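Local coordinates for methylated-DNA--protein-cysteine methyltransferase (Thermococcus kodakarensis, PDB 1MGT) that repairs O6-methylguanine and O4-methylthymine in DNA by transferring the methyl group irreversibly to one of its own cysteines, a suicide reaction that inactivates it, at residues 19-31 and 78-90. Sequence-based numbering, arbitrary orientation.
Sequences IFSGRVQGIAFAF and ASFLRELSFEGVT
Val-24 and Leu-84 form a single beta bridge: Val-24 N donates to Glu-83 O (2.8 Å), and Ser-85 N donates to Val-24 O (2.9 Å). Ser-85 OG also donates to Val-24 O at 2.9 Å, from above the carbonyl plane, whereas Ser-85 N lies in that plane on a lone pair. Chi1 of 74° sets OG between the backbone N and carbonyl carbon of Ser-85; there it also accepts from Glu-87 N, an ST turn. Further on, Gln-25 NE2 gives Glu-87 OE1 a nearly straight bond of 2.9 Å. The donor comes from the syn side but tilted out of the carboxylate plane, while OE1 lies in the amide plane of Gln-25. The two planes stand nearly perpendicular (86°). Gln-25 NE2 also donates to Ser-53 O. Water 1 donates to Gln-25 O and Glu-87 O. The Arg-23 chain bends at chi3 (-55°) and lays one guanidinium face over Ser-85 CA. On the buried side, Val-24 CB packs beside Leu-84 CD2 (4.1 Å). Val-24 CG2 and Ile-27 CD1 both approach Phe-80 CE2 obliquely; the Phe-80 side chain also packs on helix 63-71. The contact thus joins edge strand 24-30 of the three-stranded N-terminal sheet, at the classic beta bulge of Gln-25 and Gly-26 opposite Ile-19, to the linker entering helix 91-103 of the DNA-binding region.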
ATOM      1  N   ILE A  19       6.787   7.549   4.857  1.00 10.86           N
ATOM      2  CA  ILE A  19       7.198   7.830   6.241  1.00 10.47           C
ATOM      3  C   ILE A  19       8.293   6.807   6.497  1.00 12.38           C
ATOM      4  O   ILE A  19       8.097   5.601   6.225  1.00 10.50           O
ATOM      5  CB  ILE A  19       6.050   7.630   7.221  1.00 10.08           C
ATOM      6  CG1 ILE A  19       4.849   8.528   6.841  1.00 11.07           C
ATOM      7  CG2 ILE A  19       6.560   7.887   8.633  1.00 11.53           C
ATOM      8  CD1 ILE A  19       3.646   8.319   7.768  1.00 13.08           C
ATOM      9  N   PHE A  20       9.460   7.223   6.982  1.00 10.51           N
ATOM     10  CA  PHE A  20      10.518   6.237   7.184  1.00  9.70           C
ATOM     11  C   PHE A  20      11.445   6.662   8.328  1.00 13.52           C
ATOM     12  O   PHE A  20      11.481   7.840   8.690  1.00 11.38           O
ATOM     13  CB  PHE A  20      11.382   6.096   5.924  1.00 12.41           C
ATOM     14  CG  PHE A  20      12.113   7.342   5.501  1.00 14.19           C
ATOM     15  CD1 PHE A  20      13.468   7.484   5.834  1.00 17.01           C
ATOM     16  CD2 PHE A  20      11.495   8.337   4.795  1.00 13.93           C
ATOM     17  CE1 PHE A  20      14.160   8.627   5.455  1.00 17.33           C
ATOM     18  CE2 PHE A  20      12.177   9.487   4.424  1.00 15.20           C
ATOM     19  CZ  PHE A  20      13.523   9.628   4.745  1.00 15.64           C
ATOM     20  N   SER A  21      12.134   5.689   8.847  1.00 13.80           N
ATOM     21  CA  SER A  21      13.099   5.896   9.943  1.00 17.81           C
ATOM     22  C   SER A  21      14.050   4.706   9.852  1.00 20.40           C
ATOM     23  O   SER A  21      13.799   3.720  10.571  1.00 23.67           O
ATOM     24  CB  SER A  21      12.353   5.842  11.273  1.00 21.42           C
ATOM     25  OG  SER A  21      13.254   6.055  12.347  1.00 25.31           O
ATOM     26  N   GLY A  22      14.983   4.702   8.936  1.00 20.39           N
ATOM     27  CA  GLY A  22      15.851   3.467   8.912  1.00 23.03           C
ATOM     28  C   GLY A  22      15.313   2.514   7.838  1.00 24.10           C
ATOM     29  O   GLY A  22      16.073   2.038   6.988  1.00 27.86           O
ATOM     30  N   ARG A  23      14.039   2.197   7.910  1.00 21.05           N
ATOM     31  CA  ARG A  23      13.309   1.344   6.973  1.00 19.41           C
ATOM     32  C   ARG A  23      11.932   2.024   6.812  1.00 17.08           C
ATOM     33  O   ARG A  23      11.619   2.950   7.575  1.00 15.10           O
ATOM     34  CB  ARG A  23      13.190  -0.090   7.434  1.00 21.15           C
ATOM     35  CG  ARG A  23      14.358  -0.998   7.044  1.00 26.13           C
ATOM     36  CD  ARG A  23      14.031  -2.458   7.422  1.00 29.30           C
ATOM     37  NE  ARG A  23      13.699  -2.504   8.844  1.00 34.36           N
ATOM     38  CZ  ARG A  23      13.383  -3.558   9.579  1.00 36.18           C
ATOM     39  NH1 ARG A  23      13.320  -4.775   9.056  1.00 37.34           N
ATOM     40  NH2 ARG A  23      13.118  -3.399  10.879  1.00 36.43           N
ATOM     41  N   VAL A  24      11.132   1.590   5.856  1.00 12.89           N
ATOM     42  CA  VAL A  24       9.816   2.189   5.641  1.00 11.90           C
ATOM     43  C   VAL A  24       8.811   1.870   6.716  1.00 12.03           C
ATOM     44  O   VAL A  24       8.577   0.749   7.145  1.00 12.80           O
ATOM     45  CB  VAL A  24       9.287   1.781   4.245  1.00 10.83           C
ATOM     46  CG1 VAL A  24       7.863   2.289   4.045  1.00 13.59           C
ATOM     47  CG2 VAL A  24      10.223   2.255   3.143  1.00 12.78           C
ATOM     48  N   GLN A  25       8.114   2.912   7.206  1.00  9.36           N
ATOM     49  CA  GLN A  25       7.103   2.808   8.216  1.00  9.31           C
ATOM     50  C   GLN A  25       5.701   2.972   7.611  1.00  7.44           C
ATOM     51  O   GLN A  25       4.714   2.510   8.177  1.00 10.02           O
ATOM     52  CB  GLN A  25       7.288   3.945   9.264  1.00 11.21           C
ATOM     53  CG  GLN A  25       8.558   3.730  10.109  1.00 13.88           C
ATOM     54  CD  GLN A  25       8.757   4.879  11.092  1.00 14.70           C
ATOM     55  OE1 GLN A  25       8.841   6.014  10.644  1.00 13.86           O
ATOM     56  NE2 GLN A  25       8.817   4.602  12.396  1.00 15.87           N
ATOM     57  N   GLY A  26       5.627   3.718   6.498  1.00  8.34           N
ATOM     58  CA  GLY A  26       4.269   3.901   5.924  1.00  8.68           C
ATOM     59  C   GLY A  26       4.364   4.547   4.562  1.00  9.88           C
ATOM     60  O   GLY A  26       5.320   5.275   4.241  1.00 10.35           O
ATOM     61  N   ILE A  27       3.357   4.265   3.728  1.00  7.66           N
ATOM     62  CA  ILE A  27       3.309   4.829   2.383  1.00  9.80           C
ATOM     63  C   ILE A  27       1.890   5.304   2.113  1.00  9.35           C
ATOM     64  O   ILE A  27       0.946   4.667   2.586  1.00 10.75           O
ATOM     65  CB  ILE A  27       3.571   3.727   1.308  1.00 11.39           C
ATOM     66  CG1 ILE A  27       4.964   3.142   1.478  1.00 13.59           C
ATOM     67  CG2 ILE A  27       3.360   4.281  -0.099  1.00 10.81           C
ATOM     68  CD1 ILE A  27       5.208   1.828   0.747  1.00 14.65           C
ATOM     69  N   ALA A  28       1.759   6.430   1.395  1.00 10.13           N
ATOM     70  CA  ALA A  28       0.442   6.914   1.025  1.00  9.75           C
ATOM     71  C   ALA A  28       0.570   7.472  -0.409  1.00  9.86           C
ATOM     72  O   ALA A  28       1.645   7.814  -0.858  1.00 11.33           O
ATOM     73  CB  ALA A  28      -0.135   7.991   1.922  1.00  9.66           C
ATOM     74  N   PHE A  29      -0.568   7.563  -1.108  1.00 10.45           N
ATOM     75  CA  PHE A  29      -0.501   8.124  -2.459  1.00 11.88           C
ATOM     76  C   PHE A  29      -1.854   8.780  -2.755  1.00 11.53           C
ATOM     77  O   PHE A  29      -2.850   8.465  -2.118  1.00 11.25           O
ATOM     78  CB  PHE A  29      -0.118   7.160  -3.539  1.00 12.83           C
ATOM     79  CG  PHE A  29      -1.190   6.207  -3.986  1.00 14.37           C
ATOM     80  CD1 PHE A  29      -1.848   6.418  -5.185  1.00 17.89           C
ATOM     81  CD2 PHE A  29      -1.525   5.118  -3.201  1.00 15.71           C
ATOM     82  CE1 PHE A  29      -2.832   5.531  -5.623  1.00 18.33           C
ATOM     83  CE2 PHE A  29      -2.508   4.233  -3.639  1.00 17.88           C
ATOM     84  CZ  PHE A  29      -3.150   4.453  -4.837  1.00 18.25           C
ATOM     85  N   ALA A  30      -1.822   9.701  -3.719  1.00 11.30           N
ATOM     86  CA  ALA A  30      -3.081  10.388  -4.050  1.00 12.05           C
ATOM     87  C   ALA A  30      -2.830  11.137  -5.372  1.00 12.93           C
ATOM     88  O   ALA A  30      -1.689  11.185  -5.846  1.00 14.37           O
ATOM     89  CB  ALA A  30      -3.430  11.389  -2.959  1.00 13.31           C
ATOM     90  N   PHE A  31      -3.883  11.725  -5.909  1.00 13.21           N
ATOM     91  CA  PHE A  31      -3.701  12.474  -7.171  1.00 13.76           C
ATOM     92  C   PHE A  31      -3.458  13.951  -6.945  1.00 16.32           C
ATOM     93  O   PHE A  31      -3.333  14.698  -7.932  1.00 15.98           O
ATOM     94  CB  PHE A  31      -4.950  12.285  -8.027  1.00 16.60           C
ATOM     95  CG  PHE A  31      -5.211  10.851  -8.400  1.00 16.19           C
ATOM     96  CD1 PHE A  31      -6.454  10.290  -8.154  1.00 18.90           C
ATOM     97  CD2 PHE A  31      -4.219  10.115  -9.019  1.00 17.97           C
ATOM     98  CE1 PHE A  31      -6.684   8.961  -8.526  1.00 21.54           C
ATOM     99  CE2 PHE A  31      -4.451   8.794  -9.390  1.00 20.34           C
ATOM    100  CZ  PHE A  31      -5.691   8.240  -9.139  1.00 20.55           C
ATOM    101  N   ALA A  78       7.552  -8.125  -4.464  1.00 15.07           N
ATOM    102  CA  ALA A  78       8.313  -8.891  -3.492  1.00 17.44           C
ATOM    103  C   ALA A  78       9.704  -8.365  -3.247  1.00 17.82           C
ATOM    104  O   ALA A  78      10.229  -8.532  -2.134  1.00 18.78           O
ATOM    105  CB  ALA A  78       8.359 -10.376  -3.955  1.00 17.95           C
ATOM    106  N   SER A  79      10.337  -7.716  -4.220  1.00 19.57           N
ATOM    107  CA  SER A  79      11.696  -7.205  -3.965  1.00 23.42           C
ATOM    108  C   SER A  79      11.685  -6.019  -3.019  1.00 22.66           C
ATOM    109  O   SER A  79      12.741  -5.677  -2.484  1.00 25.13           O
ATOM    110  CB  SER A  79      12.400  -6.848  -5.269  1.00 25.51           C
ATOM    111  OG  SER A  79      11.704  -5.808  -5.918  1.00 31.03           O
ATOM    112  N   PHE A  80      10.520  -5.416  -2.761  1.00 20.67           N
ATOM    113  CA  PHE A  80      10.446  -4.271  -1.849  1.00 19.31           C
ATOM    114  C   PHE A  80      10.223  -4.715  -0.412  1.00 17.91           C
ATOM    115  O   PHE A  80      10.388  -3.904   0.507  1.00 17.31           O
ATOM    116  CB  PHE A  80       9.313  -3.332  -2.266  1.00 19.58           C
ATOM    117  CG  PHE A  80       9.426  -1.913  -1.749  1.00 20.51           C
ATOM    118  CD1 PHE A  80      10.017  -0.933  -2.522  1.00 22.41           C
ATOM    119  CD2 PHE A  80       8.939  -1.561  -0.511  1.00 21.44           C
ATOM    120  CE1 PHE A  80      10.121   0.368  -2.057  1.00 22.35           C
ATOM    121  CE2 PHE A  80       9.024  -0.264  -0.031  1.00 22.49           C
ATOM    122  CZ  PHE A  80       9.628   0.703  -0.815  1.00 21.64           C
ATOM    123  N   LEU A  81       9.884  -5.990  -0.169  1.00 17.31           N
ATOM    124  CA  LEU A  81       9.635  -6.461   1.189  1.00 17.54           C
ATOM    125  C   LEU A  81      10.767  -6.150   2.168  1.00 17.72           C
ATOM    126  O   LEU A  81      10.485  -5.787   3.306  1.00 17.49           O
ATOM    127  CB  LEU A  81       9.400  -7.971   1.203  1.00 18.67           C
ATOM    128  CG  LEU A  81       8.067  -8.613   1.444  1.00 22.29           C
ATOM    129  CD1 LEU A  81       6.840  -7.752   1.333  1.00 21.49           C
ATOM    130  CD2 LEU A  81       7.914  -9.878   0.550  1.00 21.69           C
ATOM    131  N   ARG A  82      12.023  -6.271   1.776  1.00 18.66           N
ATOM    132  CA  ARG A  82      13.147  -6.003   2.664  1.00 21.57           C
ATOM    133  C   ARG A  82      13.268  -4.552   3.124  1.00 21.12           C
ATOM    134  O   ARG A  82      13.971  -4.291   4.106  1.00 20.99           O
ATOM    135  CB  ARG A  82      14.446  -6.389   1.911  1.00 24.73           C
ATOM    136  CG  ARG A  82      14.385  -5.925   0.474  1.00 30.17           C
ATOM    137  CD  ARG A  82      15.218  -4.702   0.170  1.00 34.98           C
ATOM    138  NE  ARG A  82      16.500  -5.042  -0.442  1.00 39.30           N
ATOM    139  CZ  ARG A  82      17.448  -5.812   0.056  1.00 42.00           C
ATOM    140  NH1 ARG A  82      18.576  -6.026  -0.643  1.00 43.78           N
ATOM    141  NH2 ARG A  82      17.332  -6.395   1.239  1.00 42.95           N
ATOM    142  N   GLU A  83      12.623  -3.622   2.438  1.00 19.45           N
ATOM    143  CA  GLU A  83      12.678  -2.218   2.827  1.00 21.23           C
ATOM    144  C   GLU A  83      11.637  -1.874   3.897  1.00 18.52           C
ATOM    145  O   GLU A  83      11.707  -0.782   4.472  1.00 18.31           O
ATOM    146  CB  GLU A  83      12.377  -1.323   1.625  1.00 24.09           C
ATOM    147  CG  GLU A  83      13.127  -1.627   0.353  1.00 27.45           C
ATOM    148  CD  GLU A  83      14.540  -1.078   0.353  1.00 30.30           C
ATOM    149  OE1 GLU A  83      14.956  -0.498   1.379  1.00 32.56           O
ATOM    150  OE2 GLU A  83      15.220  -1.241  -0.679  1.00 32.86           O
ATOM    151  N   LEU A  84      10.684  -2.755   4.149  1.00 15.69           N
ATOM    152  CA  LEU A  84       9.619  -2.512   5.111  1.00 14.73           C
ATOM    153  C   LEU A  84       9.976  -2.794   6.543  1.00 14.13           C
ATOM    154  O   LEU A  84      10.516  -3.860   6.850  1.00 15.76           O
ATOM    155  CB  LEU A  84       8.375  -3.362   4.728  1.00 16.20           C
ATOM    156  CG  LEU A  84       7.900  -3.141   3.284  1.00 15.52           C
ATOM    157  CD1 LEU A  84       6.702  -4.044   2.971  1.00 14.87           C
ATOM    158  CD2 LEU A  84       7.529  -1.683   3.040  1.00 15.00           C
ATOM    159  N   SER A  85       9.632  -1.887   7.469  1.00 12.58           N
ATOM    160  CA  SER A  85       9.972  -2.159   8.860  1.00 12.43           C
ATOM    161  C   SER A  85       8.997  -3.064   9.574  1.00 13.92           C
ATOM    162  O   SER A  85       9.368  -3.689  10.586  1.00 13.50           O
ATOM    163  CB  SER A  85      10.030  -0.830   9.654  1.00 13.52           C
ATOM    164  OG  SER A  85       8.682  -0.407   9.830  1.00 14.20           O
ATOM    165  N   PHE A  86       7.739  -3.152   9.150  1.00 12.41           N
ATOM    166  CA  PHE A  86       6.700  -3.910   9.797  1.00 12.69           C
ATOM    167  C   PHE A  86       6.412  -3.383  11.198  1.00 13.18           C
ATOM    168  O   PHE A  86       5.852  -4.098  12.028  1.00 13.38           O
ATOM    169  CB  PHE A  86       6.893  -5.439   9.821  1.00 12.91           C
ATOM    170  CG  PHE A  86       6.632  -5.964   8.416  1.00 13.46           C
ATOM    171  CD1 PHE A  86       7.675  -6.256   7.578  1.00 15.49           C
ATOM    172  CD2 PHE A  86       5.315  -6.111   7.992  1.00 12.98           C
ATOM    173  CE1 PHE A  86       7.460  -6.716   6.285  1.00 16.20           C
ATOM    174  CE2 PHE A  86       5.106  -6.565   6.697  1.00 15.26           C
ATOM    175  CZ  PHE A  86       6.148  -6.862   5.865  1.00 14.24           C
ATOM    176  N   GLU A  87       6.780  -2.125  11.479  1.00 13.82           N
ATOM    177  CA  GLU A  87       6.478  -1.552  12.789  1.00 14.88           C
ATOM    178  C   GLU A  87       4.975  -1.259  12.812  1.00 13.08           C
ATOM    179  O   GLU A  87       4.457  -0.766  11.804  1.00 13.93           O
ATOM    180  CB  GLU A  87       7.241  -0.222  12.989  1.00 17.18           C
ATOM    181  CG  GLU A  87       8.729  -0.409  13.218  1.00 20.55           C
ATOM    182  CD  GLU A  87       9.505   0.899  13.316  1.00 23.41           C
ATOM    183  OE1 GLU A  87       8.937   1.971  13.543  1.00 23.94           O
ATOM    184  OE2 GLU A  87      10.737   0.897  13.151  1.00 26.29           O
ATOM    185  N   GLY A  88       4.295  -1.600  13.891  1.00 12.28           N
ATOM    186  CA  GLY A  88       2.872  -1.398  14.064  1.00 13.59           C
ATOM    187  C   GLY A  88       2.033  -2.395  13.222  1.00 12.38           C
ATOM    188  O   GLY A  88       0.879  -2.091  12.947  1.00 15.53           O
ATOM    189  N   VAL A  89       2.624  -3.499  12.828  1.00 12.27           N
ATOM    190  CA  VAL A  89       1.874  -4.508  12.014  1.00 11.57           C
ATOM    191  C   VAL A  89       1.794  -5.772  12.877  1.00 10.80           C
ATOM    192  O   VAL A  89       2.850  -6.166  13.407  1.00 12.50           O
ATOM    193  CB  VAL A  89       2.571  -4.766  10.680  1.00 12.21           C
ATOM    194  CG1 VAL A  89       1.867  -5.860   9.843  1.00 11.83           C
ATOM    195  CG2 VAL A  89       2.591  -3.492   9.825  1.00 12.12           C
ATOM    196  N   THR A  90       0.619  -6.321  13.070  1.00 11.36           N
ATOM    197  CA  THR A  90       0.492  -7.550  13.897  1.00 12.86           C
ATOM    198  C   THR A  90       1.029  -8.751  13.134  1.00 13.48           C
ATOM    199  O   THR A  90       1.184  -8.762  11.904  1.00 10.42           O
ATOM    200  CB  THR A  90      -0.952  -7.830  14.308  1.00 12.97           C
ATOM    201  OG1 THR A  90      -1.746  -8.207  13.163  1.00 12.64           O
ATOM    202  CG2 THR A  90      -1.626  -6.663  15.008  1.00 12.97           C
TER
HETATM  203  O   HOH W   1       5.420   0.239   9.530  1.00 11.80           O